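Long-range contacts in endo-1,3-beta-glucanase, family GH16 (Zobellia galactanivorans, PDB 4BPZ), which probably hydrolyses internal beta-1,3 linkages of glucans such as algal laminarin, through the family GH16 domain described here: residues W115-E123 with Y132-S142; A158-N166 with V207-Y218. The protein carries 1 engineered substitution. All coordinates share one frame; numbering follows the deposited sequence.

Contact 1 (W115-E123 with Y132-S142); sequences WTLGANSNE and YGNAEWPACGS. Engineered in segment 132-142: Ser142 (natural residue Glu). With BGC (beta-D-glucopyranose), chain C; GLC (alpha-D-glucopyranose), chain B; BGC (beta-D-glucopyranose), chain D.
Leu117 CD2 touches two side chains of the loop, 3.7 Å from Trp137 CD1 and 4.0 Å from Cys140 SG. The leucine and the indole cross at about a right angle, and the thiol also packs on Ser121 CB; a compact, weakly polar cysteine suits this buried spot. Trp137 has its own sandwich: C5 of one beta-glucose (chain C) lies over one face and Pro138 CB over the other, the cis peptide before Pro138 carrying the proline under its neighbour's ring. Trp115 offers a face to C5 of the alpha-glucose, while Asn227 takes its NE1. Such aromatic platforms line the glycan cleft of the GH16 jelly-roll sandwich, here where strand 110-118 runs out into loops. Gly118 N donates to Gly141 O (3.0 Å), and a beta carbon on Gly118 would run into Cys140 O. In one of its two conformers the engineered Ser142, glutamate in the natural protein, has OG anti to its N (chi1 180°) and donating to Thr116 O (2.8 Å), a bond that the other conformer may not share. Farther out, Ala135 N gives Asn120 O a nearly straight bond (2.8 Å, 177°). Asn122, whose left-handed backbone asparagine tolerates well, sends ND2 to Asn134 OD1 (2.9 Å) from above the carbonyl plane, and a water links that OD1 to Ser121 O.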
loop_
_atom_site.group_PDB
_atom_site.type_symbol
_atom_site.label_atom_id
_atom_site.label_comp_id
_atom_site.label_asym_id
_atom_site.label_seq_id
_atom_site.Cartn_x
_atom_site.Cartn_y
_atom_site.Cartn_z
ATOM N N TRP A 115 -0.370 -1.295 -2.167
ATOM C CA TRP A 115 -0.508 -0.575 -3.441
ATOM C C TRP A 115 0.871 -0.371 -4.024
ATOM O O TRP A 115 1.868 -0.777 -3.445
ATOM C CB TRP A 115 -1.277 0.734 -3.219
ATOM C CG TRP A 115 -0.674 1.690 -2.227
ATOM C CD1 TRP A 115 -0.505 1.546 -0.881
ATOM C CD2 TRP A 115 -0.281 3.048 -2.503
ATOM N NE1 TRP A 115 -0.046 2.691 -0.300
ATOM C CE2 TRP A 115 0.094 3.619 -1.282
ATOM C CE3 TRP A 115 -0.239 3.845 -3.673
ATOM C CZ2 TRP A 115 0.456 4.991 -1.145
ATOM C CZ3 TRP A 115 0.122 5.167 -3.568
ATOM C CH2 TRP A 115 0.473 5.762 -2.330
ATOM N N THR A 116 0.909 0.194 -5.206
ATOM C CA THR A 116 2.178 0.432 -5.926
ATOM C C THR A 116 2.239 1.880 -6.392
ATOM O O THR A 116 1.235 2.525 -6.625
ATOM C CB THR A 116 2.343 -0.491 -7.154
ATOM O OG1 THR A 116 1.564 0.006 -8.254
ATOM C CG2 THR A 116 2.034 -1.957 -6.873
ATOM N N LEU A 117 3.482 2.302 -6.575
ATOM C CA LEU A 117 3.787 3.535 -7.289
ATOM C C LEU A 117 4.822 3.194 -8.356
ATOM O O LEU A 117 5.752 2.398 -8.113
ATOM C CB LEU A 117 4.355 4.615 -6.376
ATOM C CG LEU A 117 3.370 5.390 -5.504
ATOM C CD1 LEU A 117 4.022 6.177 -4.423
ATOM C CD2 LEU A 117 2.483 6.229 -6.421
ATOM N N GLY A 118 4.748 3.897 -9.487
ATOM C CA GLY A 118 5.851 3.854 -10.405
ATOM C C GLY A 118 7.132 4.274 -9.735
ATOM O O GLY A 118 7.174 5.230 -8.959
ATOM N N ALA A 119 8.217 3.522 -10.075
ATOM C CA ALA A 119 9.506 3.814 -9.456
ATOM C C ALA A 119 10.091 5.153 -9.909
ATOM O O ALA A 119 11.072 5.596 -9.261
ATOM C CB ALA A 119 10.516 2.693 -9.658
ATOM N N ASN A 120 9.532 5.777 -10.954
ATOM C CA ASN A 120 9.880 7.164 -11.322
ATOM C C ASN A 120 9.050 8.146 -10.588
ATOM O O ASN A 120 9.128 9.370 -10.924
ATOM C CB ASN A 120 9.687 7.347 -12.860
ATOM C CG ASN A 120 8.309 7.071 -13.366
ATOM O OD1 ASN A 120 7.379 6.684 -12.593
ATOM N ND2 ASN A 120 8.075 7.357 -14.629
ATOM N N SER A 121 8.364 7.797 -9.486
ATOM C CA SER A 121 7.573 8.771 -8.744
ATOM C C SER A 121 8.371 9.904 -8.163
ATOM O O SER A 121 7.861 11.026 -8.004
ATOM C CB SER A 121 6.775 8.085 -7.608
ATOM O OG SER A 121 7.701 7.723 -6.577
ATOM N N ASN A 122 9.570 9.602 -7.713
ATOM C CA ASN A 122 10.365 10.544 -6.982
ATOM C C ASN A 122 9.640 11.104 -5.789
ATOM O O ASN A 122 9.848 12.249 -5.391
ATOM C CB ASN A 122 10.988 11.631 -7.912
ATOM C CG ASN A 122 12.012 12.511 -7.212
ATOM O OD1 ASN A 122 12.793 12.018 -6.373
ATOM N ND2 ASN A 122 12.089 13.776 -7.633
ATOM N N GLU A 123 8.791 10.340 -5.137
ATOM C CA GLU A 123 8.127 10.796 -3.953
ATOM C C GLU A 123 9.110 11.122 -2.877
ATOM O O GLU A 123 10.117 10.391 -2.649
ATOM C CB GLU A 123 7.129 9.711 -3.453
ATOM C CG GLU A 123 6.534 10.078 -2.122
ATOM C CD GLU A 123 5.297 9.282 -1.862
ATOM O OE1 GLU A 123 4.211 9.664 -2.398
ATOM O OE2 GLU A 123 5.369 8.200 -1.217
ATOM N N TYR A 132 14.921 6.429 -11.943
ATOM C CA TYR A 132 14.195 5.996 -13.096
ATOM C C TYR A 132 13.622 7.154 -13.865
ATOM O O TYR A 132 13.155 6.948 -15.013
ATOM C CB TYR A 132 13.037 5.070 -12.706
ATOM C CG TYR A 132 13.523 3.743 -12.168
ATOM C CD1 TYR A 132 13.906 2.676 -12.946
ATOM C CD2 TYR A 132 13.679 3.581 -10.779
ATOM C CE1 TYR A 132 14.336 1.449 -12.295
ATOM C CE2 TYR A 132 14.140 2.429 -10.216
ATOM C CZ TYR A 132 14.470 1.405 -10.964
ATOM O OH TYR A 132 15.021 0.281 -10.341
ATOM N N GLY A 133 13.532 8.320 -13.276
ATOM C CA GLY A 133 12.848 9.472 -13.851
ATOM C C GLY A 133 12.365 10.373 -12.732
ATOM O O GLY A 133 12.797 10.338 -11.553
ATOM N N ASN A 134 11.413 11.249 -13.102
ATOM C CA ASN A 134 10.814 12.215 -12.185
ATOM C C ASN A 134 9.472 12.544 -12.674
ATOM O O ASN A 134 9.258 13.634 -13.210
ATOM C CB ASN A 134 11.747 13.468 -12.124
ATOM C CG ASN A 134 11.362 14.433 -11.065
ATOM O OD1 ASN A 134 10.637 14.139 -10.129
ATOM N ND2 ASN A 134 11.833 15.640 -11.209
ATOM N N ALA A 135 8.541 11.642 -12.462
ATOM C CA ALA A 135 7.175 11.722 -12.987
ATOM C C ALA A 135 6.232 11.851 -11.802
ATOM O O ALA A 135 5.787 10.862 -11.217
ATOM C CB ALA A 135 6.816 10.473 -13.800
ATOM N N GLU A 136 5.891 13.066 -11.435
ATOM C CA GLU A 136 5.103 13.306 -10.259
ATOM C C GLU A 136 3.757 12.603 -10.393
ATOM O O GLU A 136 3.091 12.678 -11.435
ATOM C CB GLU A 136 4.895 14.841 -10.160
ATOM C CG GLU A 136 4.012 15.185 -8.985
ATOM C CD GLU A 136 4.086 16.660 -8.636
ATOM O OE1 GLU A 136 5.048 17.123 -7.964
ATOM O OE2 GLU A 136 3.173 17.372 -9.071
ATOM N N TRP A 137 3.306 11.942 -9.314
ATOM C CA TRP A 137 1.997 11.315 -9.303
ATOM C C TRP A 137 0.935 12.303 -9.803
ATOM O O TRP A 137 1.000 13.444 -9.376
ATOM C CB TRP A 137 1.649 10.908 -7.826
ATOM C CG TRP A 137 0.370 10.155 -7.734
ATOM C CD1 TRP A 137 0.191 8.812 -7.671
ATOM C CD2 TRP A 137 -0.946 10.746 -7.620
ATOM N NE1 TRP A 137 -1.111 8.490 -7.570
ATOM C CE2 TRP A 137 -1.849 9.658 -7.519
ATOM C CE3 TRP A 137 -1.426 12.066 -7.576
ATOM C CZ2 TRP A 137 -3.246 9.870 -7.416
ATOM C CZ3 TRP A 137 -2.798 12.272 -7.480
ATOM C CH2 TRP A 137 -3.684 11.200 -7.401
ATOM N N PRO A 138 0.026 11.907 -10.693
ATOM C CA PRO A 138 -0.302 10.503 -11.042
ATOM C C PRO A 138 0.480 10.003 -12.294
ATOM O O PRO A 138 0.196 8.904 -12.783
ATOM C CB PRO A 138 -1.781 10.587 -11.380
ATOM C CG PRO A 138 -1.984 11.973 -12.000
ATOM C CD PRO A 138 -1.058 12.855 -11.125
ATOM N N ALA A 139 1.445 10.818 -12.789
ATOM C CA ALA A 139 2.126 10.404 -14.054
ATOM C C ALA A 139 3.000 9.156 -13.927
ATOM O O ALA A 139 3.192 8.452 -14.887
ATOM C CB ALA A 139 3.006 11.607 -14.586
ATOM N N CYS A 140 3.420 8.870 -12.674
ATOM C CA CYS A 140 4.197 7.656 -12.430
ATOM C C CYS A 140 3.305 6.417 -12.412
ATOM O O CYS A 140 3.822 5.301 -12.529
ATOM C CB CYS A 140 4.884 7.755 -11.085
ATOM S SG CYS A 140 3.806 8.145 -9.656
ATOM N N GLY A 141 1.996 6.581 -12.267
ATOM C CA GLY A 141 1.084 5.482 -12.145
ATOM C C GLY A 141 1.010 4.922 -10.731
ATOM O O GLY A 141 1.992 4.956 -9.947
ATOM N N SER A 142 -0.133 4.329 -10.450
ATOM C CA SER A 142 -0.286 3.571 -9.247
ATOM C C SER A 142 -1.381 2.556 -9.366
ATOM O O SER A 142 -2.365 2.757 -10.104
ATOM C CB SER A 142 -0.781 4.604 -8.351
ATOM O OG SER A 142 -1.013 4.051 -7.059
HETATM C C2 BGC C . -2.834 11.081 -3.134
HETATM C C3 BGC C . -1.972 11.940 -4.006
HETATM C C4 BGC C . -0.455 11.558 -3.827
HETATM C C5 BGC C . -0.269 10.039 -4.067
HETATM C C6 BGC C . 1.122 9.527 -3.751
HETATM C C1 BGC C . -2.495 9.592 -3.409
HETATM O O2 BGC C . -4.176 11.354 -3.423
HETATM O O3 BGC C . -2.150 13.285 -3.565
HETATM O O4 BGC C . 0.397 12.166 -4.791
HETATM O O5 BGC C . -1.139 9.346 -3.130
HETATM O O6 BGC C . 1.491 9.663 -2.397
HETATM C C1 GLC B . -4.424 5.390 -3.659
HETATM C C2 GLC B . -4.428 6.953 -3.563
HETATM C C3 GLC B . -3.247 7.346 -2.664
HETATM C C4 GLC B . -3.335 6.676 -1.363
HETATM C C5 GLC B . -3.167 5.209 -1.678
HETATM C C6 GLC B . -3.208 4.311 -0.462
HETATM O O1 GLC B . -3.441 4.889 -4.538
HETATM O O2 GLC B . -4.320 7.443 -4.876
HETATM O O3 GLC B . -3.260 8.825 -2.481
HETATM O O4 GLC B . -2.298 7.158 -0.486
HETATM O O5 GLC B . -4.278 4.807 -2.510
HETATM O O6 GLC B . -4.439 4.421 0.242
HETATM C C2 BGC D . 2.130 13.741 -5.288
HETATM C C3 BGC D . 2.605 15.126 -4.963
HETATM C C4 BGC D . 1.528 16.171 -5.304
HETATM C C5 BGC D . 0.213 15.734 -4.619
HETATM C C6 BGC D . -0.880 16.744 -4.899
HETATM C C1 BGC D . 0.845 13.468 -4.542
HETATM O O2 BGC D . 3.134 12.799 -4.934
HETATM O O3 BGC D . 3.716 15.456 -5.745
HETATM O O4 BGC D . 1.935 17.421 -4.793
HETATM O O5 BGC D . -0.135 14.390 -4.990
HETATM O O6 BGC D . -2.025 16.347 -4.131
HETATM O O HOH W 1 13.093 7.304 -10.073
HETATM O O HOH W 2 5.555 7.604 -16.262
HETATM O O HOH W 3 5.292 11.556 -7.162
HETATM O O HOH W 4 8.081 13.701 -9.046
#

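Contact 2 (A158-N166 with V207-Y218); sequences AHFHWSDLN and VYELKNSQNTPY. With GLC (alpha-D-glucopyranose), chain B.
Phe160, Trp162 and Leu210 form the centre of the apolar contact. Leu210 reaches both rings: its CB sits over the Phe160 ring, 4.0 Å from the centroid and 11° off the normal, and its CD2 over the six-membered ring of Trp162, 4.1 Å from that centroid. The backbone alone places CB over Phe160; with CG anti to the backbone N (chi1 178°), the branch reaches on to Trp162. Beside them Tyr208 CD2 touches Phe160 CE1 (3.8 Å), and Ala158 CB meets Val207 CG1 at a tight 3.4 Å, a place suited to a small alanine.

Among the rings, Tyr218 turns its edge to the face of Trp162, planes at 65°, while its OH, hydrogen-bonded to the backbone O of Ser142, comes in the plane of Phe160 at the ring edge. Pro217 CD closes on Trp162 CD1 (3.6 Å). A leucine in place of Trp162 would probably leave Leu210 CD2 and the Tyr218 edge facing a gap and Asp164 OD1 without its indole donor.

Within 158-166, Trp162 NE1 bonds Asp164 OD1 (2.9 Å) nearly in the indole plane, giving the ring's one polar atom a partner. Across the segments, Leu165 N donates to Asn215 O (2.9 Å). Asn215 belongs to a type I turn, 213-216, with an ST turn at Ser213; a second ST turn at Thr216, whose OG1 accepts from Tyr218 N, leads out of it.

Strands 158-163 and 207-211 belong to the two layers of the sandwich, and the axes of these short segments come within 6.9 Å; the first pairs with strands 142-144 and 170-178, the second with 197-202, where Val207 and Tyr208 form a classic bulge opposite Val200.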
loop_
_atom_site.group_PDB
_atom_site.type_symbol
_atom_site.label_atom_id
_atom_site.label_comp_id
_atom_site.label_asym_id
_atom_site.label_seq_id
_atom_site.Cartn_x
_atom_site.Cartn_y
_atom_site.Cartn_z
ATOM N N ALA A 158 -10.229 -1.890 -5.062
ATOM C CA ALA A 158 -9.041 -2.029 -5.993
ATOM C C ALA A 158 -9.231 -0.825 -6.874
ATOM O O ALA A 158 -10.242 -0.554 -7.376
ATOM C CB ALA A 158 -9.171 -3.296 -6.878
ATOM N N HIS A 159 -8.197 -0.071 -7.135
ATOM C CA HIS A 159 -8.294 1.163 -7.913
ATOM C C HIS A 159 -7.026 1.726 -8.530
ATOM O O HIS A 159 -6.032 1.823 -7.871
ATOM C CB HIS A 159 -8.551 2.219 -6.960
ATOM C CG HIS A 159 -9.620 3.058 -7.370
ATOM N ND1 HIS A 159 -9.513 4.246 -7.999
ATOM C CD2 HIS A 159 -10.967 2.829 -7.189
ATOM C CE1 HIS A 159 -10.788 4.735 -8.176
ATOM N NE2 HIS A 159 -11.634 3.908 -7.661
ATOM N N PHE A 160 -7.072 2.115 -9.759
ATOM C CA PHE A 160 -5.945 2.571 -10.537
ATOM C C PHE A 160 -5.956 4.069 -10.640
ATOM O O PHE A 160 -7.044 4.651 -10.840
ATOM C CB PHE A 160 -6.026 1.921 -11.960
ATOM C CG PHE A 160 -5.954 0.438 -11.958
ATOM C CD1 PHE A 160 -7.052 -0.387 -11.736
ATOM C CD2 PHE A 160 -4.677 -0.199 -12.142
ATOM C CE1 PHE A 160 -6.923 -1.773 -11.703
ATOM C CE2 PHE A 160 -4.579 -1.554 -12.130
ATOM C CZ PHE A 160 -5.676 -2.370 -11.905
ATOM N N HIS A 161 -4.798 4.661 -10.557
ATOM C CA HIS A 161 -4.648 6.136 -10.677
ATOM C C HIS A 161 -3.503 6.413 -11.608
ATOM O O HIS A 161 -2.372 5.916 -11.350
ATOM C CB HIS A 161 -4.362 6.790 -9.334
ATOM C CG HIS A 161 -5.357 6.536 -8.252
ATOM N ND1 HIS A 161 -5.466 5.384 -7.491
ATOM C CD2 HIS A 161 -6.435 7.295 -7.909
ATOM C CE1 HIS A 161 -6.512 5.516 -6.653
ATOM N NE2 HIS A 161 -7.074 6.657 -6.896
ATOM N N TRP A 162 -3.724 7.187 -12.674
ATOM C CA TRP A 162 -2.657 7.437 -13.615
ATOM C C TRP A 162 -3.014 8.589 -14.480
ATOM O O TRP A 162 -4.169 9.059 -14.510
ATOM C CB TRP A 162 -2.330 6.235 -14.475
ATOM C CG TRP A 162 -3.276 5.940 -15.577
ATOM C CD1 TRP A 162 -3.050 6.244 -16.946
ATOM C CD2 TRP A 162 -4.573 5.284 -15.518
ATOM N NE1 TRP A 162 -4.077 5.757 -17.672
ATOM C CE2 TRP A 162 -5.024 5.132 -16.892
ATOM C CE3 TRP A 162 -5.346 4.791 -14.488
ATOM C CZ2 TRP A 162 -6.280 4.626 -17.219
ATOM C CZ3 TRP A 162 -6.594 4.242 -14.773
ATOM C CH2 TRP A 162 -7.078 4.217 -16.164
ATOM N N SER A 163 -2.046 9.170 -15.151
ATOM C CA SER A 163 -2.327 10.028 -16.307
ATOM C C SER A 163 -1.729 9.377 -17.529
ATOM O O SER A 163 -0.699 8.699 -17.435
ATOM C CB SER A 163 -1.866 11.472 -16.130
ATOM O OG SER A 163 -0.516 11.573 -15.777
ATOM N N ASP A 164 -2.443 9.465 -18.642
ATOM C CA ASP A 164 -1.969 8.924 -19.907
ATOM C C ASP A 164 -0.612 9.550 -20.269
ATOM O O ASP A 164 -0.390 10.735 -19.982
ATOM C CB ASP A 164 -3.021 9.113 -20.976
ATOM C CG ASP A 164 -3.807 7.826 -21.203
ATOM O OD1 ASP A 164 -4.045 6.869 -20.326
ATOM O OD2 ASP A 164 -4.143 7.807 -22.349
ATOM N N LEU A 165 0.289 8.823 -20.872
ATOM C CA LEU A 165 1.605 9.391 -21.207
ATOM C C LEU A 165 1.509 10.520 -22.177
ATOM O O LEU A 165 2.356 11.398 -22.199
ATOM C CB LEU A 165 2.515 8.293 -21.793
ATOM C CG LEU A 165 3.469 7.713 -20.747
ATOM C CD1 LEU A 165 2.416 7.284 -19.800
ATOM C CD2 LEU A 165 4.335 6.554 -21.173
ATOM N N ASN A 166 0.466 10.486 -22.989
ATOM C CA ASN A 166 0.444 11.505 -24.002
ATOM C C ASN A 166 -0.544 12.604 -23.582
ATOM O O ASN A 166 -0.685 13.514 -24.321
ATOM C CB ASN A 166 0.190 10.900 -25.345
ATOM C CG ASN A 166 -1.215 10.410 -25.484
ATOM O OD1 ASN A 166 -2.038 10.556 -24.538
ATOM N ND2 ASN A 166 -1.534 9.830 -26.688
ATOM N N VAL A 207 -11.597 -8.200 -8.565
ATOM C CA VAL A 207 -12.119 -6.914 -8.130
ATOM C C VAL A 207 -12.164 -5.954 -9.293
ATOM O O VAL A 207 -13.172 -5.253 -9.506
ATOM C CB VAL A 207 -11.295 -6.353 -6.942
ATOM C CG1 VAL A 207 -11.966 -5.133 -6.422
ATOM C CG2 VAL A 207 -11.160 -7.397 -5.838
ATOM N N TYR A 208 -11.102 -5.909 -10.068
ATOM C CA TYR A 208 -11.094 -5.055 -11.264
ATOM C C TYR A 208 -9.984 -5.558 -12.203
ATOM O O TYR A 208 -8.927 -5.999 -11.738
ATOM C CB TYR A 208 -10.844 -3.567 -10.909
ATOM C CG TYR A 208 -11.338 -2.617 -11.966
ATOM C CD1 TYR A 208 -12.684 -2.254 -12.026
ATOM C CD2 TYR A 208 -10.482 -2.094 -12.939
ATOM C CE1 TYR A 208 -13.152 -1.414 -13.025
ATOM C CE2 TYR A 208 -10.909 -1.228 -13.947
ATOM C CZ TYR A 208 -12.289 -0.856 -13.965
ATOM O OH TYR A 208 -12.747 0.011 -14.884
ATOM N N GLU A 209 -10.216 -5.425 -13.488
ATOM C CA GLU A 209 -9.207 -5.585 -14.513
ATOM C C GLU A 209 -9.184 -4.415 -15.421
ATOM O O GLU A 209 -10.214 -4.058 -16.012
ATOM C CB GLU A 209 -9.490 -6.888 -15.305
ATOM C CG GLU A 209 -8.650 -7.037 -16.554
ATOM C CD GLU A 209 -8.862 -8.335 -17.244
ATOM O OE1 GLU A 209 -9.505 -9.252 -16.707
ATOM O OE2 GLU A 209 -8.342 -8.502 -18.378
ATOM N N LEU A 210 -7.995 -3.867 -15.614
ATOM C CA LEU A 210 -7.740 -2.738 -16.490
ATOM C C LEU A 210 -6.853 -3.151 -17.605
ATOM O O LEU A 210 -5.768 -3.717 -17.364
ATOM C CB LEU A 210 -7.074 -1.614 -15.686
ATOM C CG LEU A 210 -6.718 -0.368 -16.538
ATOM C CD1 LEU A 210 -7.952 0.291 -17.212
ATOM C CD2 LEU A 210 -5.996 0.631 -15.648
ATOM N N LYS A 211 -7.279 -2.955 -18.833
ATOM C CA LYS A 211 -6.435 -3.192 -19.997
ATOM C C LYS A 211 -5.195 -2.328 -19.962
ATOM O O LYS A 211 -5.263 -1.146 -19.663
ATOM C CB LYS A 211 -7.287 -2.904 -21.250
ATOM C CG LYS A 211 -6.530 -3.113 -22.516
ATOM C CD LYS A 211 -7.448 -2.779 -23.697
ATOM C CE LYS A 211 -6.706 -2.893 -24.990
ATOM N NZ LYS A 211 -6.274 -4.309 -25.207
ATOM N N ASN A 212 -4.042 -2.933 -20.246
ATOM C CA ASN A 212 -2.799 -2.183 -20.340
ATOM C C ASN A 212 -2.524 -1.676 -21.744
ATOM O O ASN A 212 -3.106 -2.183 -22.703
ATOM C CB ASN A 212 -1.643 -3.085 -19.825
ATOM C CG ASN A 212 -0.415 -2.303 -19.369
ATOM O OD1 ASN A 212 0.564 -2.978 -18.860
ATOM N ND2 ASN A 212 -0.407 -1.048 -19.413
ATOM N N SER A 213 -1.722 -0.648 -21.889
ATOM C CA SER A 213 -1.332 -0.156 -23.188
ATOM C C SER A 213 -0.048 0.645 -22.929
ATOM O O SER A 213 0.240 1.165 -21.829
ATOM C CB SER A 213 -2.403 0.755 -23.857
ATOM O OG SER A 213 -2.359 2.062 -23.351
ATOM N N GLN A 214 0.642 0.941 -24.016
ATOM C CA GLN A 214 1.849 1.819 -23.931
ATOM C C GLN A 214 1.538 3.263 -23.572
ATOM O O GLN A 214 2.454 3.993 -23.242
ATOM C CB GLN A 214 2.669 1.695 -25.211
ATOM C CG GLN A 214 3.465 0.369 -25.195
ATOM C CD GLN A 214 4.664 0.421 -24.183
ATOM O OE1 GLN A 214 5.202 1.484 -23.886
ATOM N NE2 GLN A 214 4.980 -0.685 -23.570
ATOM N N ASN A 215 0.291 3.698 -23.678
ATOM C CA ASN A 215 -0.042 5.027 -23.263
ATOM C C ASN A 215 -0.271 5.113 -21.760
ATOM O O ASN A 215 -0.674 6.175 -21.314
ATOM C CB ASN A 215 -1.290 5.491 -24.017
ATOM C CG ASN A 215 -1.335 6.995 -24.238
ATOM O OD1 ASN A 215 -2.407 7.537 -24.391
ATOM N ND2 ASN A 215 -0.198 7.672 -24.197
ATOM N N THR A 216 -0.065 4.028 -20.973
ATOM C CA THR A 216 -0.231 4.063 -19.502
ATOM C C THR A 216 1.177 3.984 -18.844
ATOM O O THR A 216 2.058 3.480 -19.461
ATOM C CB THR A 216 -0.864 2.681 -18.933
ATOM O OG1 THR A 216 0.113 1.600 -18.888
ATOM C CG2 THR A 216 -2.026 2.256 -19.544
ATOM N N PRO A 217 1.342 4.392 -17.599
ATOM C CA PRO A 217 2.615 4.199 -16.885
ATOM C C PRO A 217 2.777 2.818 -16.262
ATOM O O PRO A 217 3.654 2.641 -15.251
ATOM C CB PRO A 217 2.587 5.324 -15.850
ATOM C CG PRO A 217 1.099 5.549 -15.627
ATOM C CD PRO A 217 0.391 5.288 -16.903
ATOM N N TYR A 218 2.217 1.806 -16.844
ATOM C CA TYR A 218 2.207 0.454 -16.289
ATOM C C TYR A 218 3.065 -0.497 -17.112
ATOM O O TYR A 218 2.801 -1.673 -17.234
ATOM C CB TYR A 218 0.794 -0.092 -16.147
ATOM C CG TYR A 218 -0.103 0.792 -15.272
ATOM C CD1 TYR A 218 0.178 0.951 -13.936
ATOM C CD2 TYR A 218 -1.207 1.442 -15.773
ATOM C CE1 TYR A 218 -0.645 1.710 -13.112
ATOM C CE2 TYR A 218 -2.013 2.199 -14.969
ATOM C CZ TYR A 218 -1.771 2.347 -13.653
ATOM O OH TYR A 218 -2.627 3.054 -12.829
HETATM C C1 GLC B . -4.424 5.390 -3.659
HETATM C C2 GLC B . -4.428 6.953 -3.563
HETATM C C3 GLC B . -3.247 7.346 -2.664
HETATM C C4 GLC B . -3.335 6.676 -1.363
HETATM C C5 GLC B . -3.167 5.209 -1.678
HETATM C C6 GLC B . -3.208 4.311 -0.462
HETATM O O1 GLC B . -3.441 4.889 -4.538
HETATM O O2 GLC B . -4.320 7.443 -4.876
HETATM O O3 GLC B . -3.260 8.825 -2.481
HETATM O O4 GLC B . -2.298 7.158 -0.486
HETATM O O5 GLC B . -4.278 4.807 -2.510
HETATM O O6 GLC B . -4.439 4.421 0.242
#

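Contacts 1 and 2 follow one another along the chain, their centres about 13 Å apart, and meet at Ser142, the engineered residue that ends contact 1. Its backbone is probably bonded twice to contact 2: Ser142 N to His161 O (2.9 Å), pairing strands 142-144 and 155-163, and Tyr218 OH to Ser142 O (2.8 Å). Packing continues outward where Ala139 O lies 3.3 Å from Pro217 CB. Both contacts border the bound alpha-glucose; on the side of contact 2, the His161 ring has the sugar's O2 over one face. The interlayer core of contact 2 thus backs a strand that shapes the glycan pocket.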